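Local atomic coordinates of Lin2111 protein (Listeria innocua, PDB entry 3EDP), a protein that is of unknown function but probably binds DNA as a transcription regulator with a GntR-type helix-turn-helix region and a UTRA domain. Residues A[148-153]-A[215-220]. Residues are numbered along the deposited sequence; the frame is centred on the assembly and turned at random.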
# COMPACT_ATOMS: atom_id res chain seq x y z
N GLY A 148 19.37 5.00 9.34
CA GLY A 148 18.96 5.61 10.60
C GLY A 148 17.53 5.31 11.03
O GLY A 148 17.15 5.58 12.16
N LEU A 149 16.74 4.76 10.11
CA LEU A 149 15.35 4.44 10.40
C LEU A 149 15.19 2.93 10.63
O LEU A 149 14.19 2.48 11.19
CB LEU A 149 14.45 4.90 9.25
CG LEU A 149 13.83 6.30 9.30
CD1 LEU A 149 14.63 7.26 10.16
CD2 LEU A 149 13.63 6.86 7.90
N TYR A 150 16.16 2.16 10.15
CA TYR A 150 16.18 0.71 10.38
C TYR A 150 17.52 0.26 11.00
O TYR A 150 18.12 -0.71 10.56
CB TYR A 150 15.89 -0.05 9.07
CG TYR A 150 14.53 0.31 8.49
CD1 TYR A 150 13.44 -0.54 8.63
CD2 TYR A 150 14.34 1.52 7.83
CE1 TYR A 150 12.20 -0.21 8.11
CE2 TYR A 150 13.10 1.87 7.32
CZ TYR A 150 12.03 1.00 7.46
OH TYR A 150 10.80 1.33 6.96
N PRO A 151 17.96 0.97 12.06
CA PRO A 151 19.30 0.82 12.66
C PRO A 151 19.61 -0.59 13.18
O PRO A 151 20.75 -1.01 13.12
CB PRO A 151 19.26 1.80 13.84
CG PRO A 151 17.81 1.89 14.17
CD PRO A 151 17.16 1.95 12.82
N ASP A 152 18.60 -1.29 13.69
CA ASP A 152 18.85 -2.53 14.42
C ASP A 152 18.72 -3.81 13.58
O ASP A 152 18.98 -4.90 14.07
CB ASP A 152 17.94 -2.60 15.65
CG ASP A 152 18.19 -1.46 16.62
OD1 ASP A 152 19.38 -1.16 16.89
OD2 ASP A 152 17.21 -0.87 17.11
N LEU A 153 18.32 -3.66 12.33
CA LEU A 153 18.14 -4.82 11.46
C LEU A 153 19.47 -5.41 11.00
O LEU A 153 20.32 -4.69 10.49
CB LEU A 153 17.30 -4.44 10.24
CG LEU A 153 15.78 -4.38 10.40
CD1 LEU A 153 15.38 -3.31 11.40
CD2 LEU A 153 15.12 -4.12 9.05
N MSE A 215 6.41 11.93 7.97
CA MSE A 215 7.79 11.44 7.94
C MSE A 215 7.94 10.20 7.07
O MSE A 215 7.52 9.11 7.46
CB MSE A 215 8.28 11.13 9.35
CG MSE A 215 9.71 10.58 9.37
SE MSE A 215 10.09 9.66 11.03
CE MSE A 215 10.85 11.16 12.02
N PRO A 216 8.56 10.35 5.89
CA PRO A 216 8.80 9.22 4.99
C PRO A 216 9.80 8.27 5.64
O PRO A 216 10.82 8.73 6.16
CB PRO A 216 9.43 9.88 3.75
CG PRO A 216 9.21 11.36 3.92
CD PRO A 216 9.17 11.60 5.39
N ILE A 217 9.51 6.98 5.62
CA ILE A 217 10.40 6.00 6.22
C ILE A 217 10.91 5.00 5.20
O ILE A 217 11.91 4.31 5.43
CB ILE A 217 9.73 5.24 7.39
CG1 ILE A 217 8.50 4.47 6.90
CG2 ILE A 217 9.35 6.22 8.52
CD1 ILE A 217 7.79 3.68 8.00
N ALA A 218 10.24 4.92 4.05
CA ALA A 218 10.64 3.96 3.03
C ALA A 218 10.11 4.32 1.64
O ALA A 218 9.07 4.97 1.51
CB ALA A 218 10.21 2.55 3.41
N ILE A 219 10.83 3.90 0.61
CA ILE A 219 10.40 4.09 -0.76
C ILE A 219 10.48 2.77 -1.50
O ILE A 219 11.45 2.02 -1.34
CB ILE A 219 11.29 5.09 -1.51
CG1 ILE A 219 11.25 6.46 -0.85
CG2 ILE A 219 10.87 5.18 -2.97
CD1 ILE A 219 12.31 7.40 -1.37
N GLN A 220 9.47 2.50 -2.32
CA GLN A 220 9.47 1.33 -3.19
C GLN A 220 9.11 1.70 -4.62
O GLN A 220 8.21 2.51 -4.85
CB GLN A 220 8.48 0.29 -2.68
CG GLN A 220 8.42 -0.99 -3.51
CD GLN A 220 7.50 -2.02 -2.87
OE1 GLN A 220 6.66 -1.68 -2.04
NE2 GLN A 220 7.68 -3.29 -3.23
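Tyr150 OH is hydrogen-bonded to Val167 O of helix 163-167 and also touches Ile217 and Ala218. Ile217 O lies at the edge of the ring, in its plane, 3.3 Å from Tyr150 CE2. This is an aromatic CH edge turned to a carbonyl oxygen, a weakly polar approach. The methyl of Ala218 reaches the hydroxyl, CB to Tyr150 OH 3.8 Å, and Ile217 comes to it with its longer branch, CG1 to Tyr150 OH 3.9 Å. That branch starts between the backbone N and carbonyl carbon of Ile217 (chi1 62°) and runs on extended. Leu149 reaches the strand through one methyl: its CD2 lies against the backbone, 3.7 Å from Ile217 CA and 3.8 Å from Pro216 O. From Tyr150 the loop reverses in a type I turn to Leu153, closed by a weak bond from Leu153 N to Tyr150 O. Ile217 and Ala218 both pair with Phe209 in a classic beta bulge in the pairing with strand 201-211, and Tyr150 meets the strand at these two residues. Within the UTRA domain, the contact joins the loop following strand 137-146 to strand 215-225, which lies between 137-146 and 201-211 in the antiparallel sheet; Leu145 touches both Tyr150 and Ala218, and Pro216 packs on helix 110-117 through Phe117.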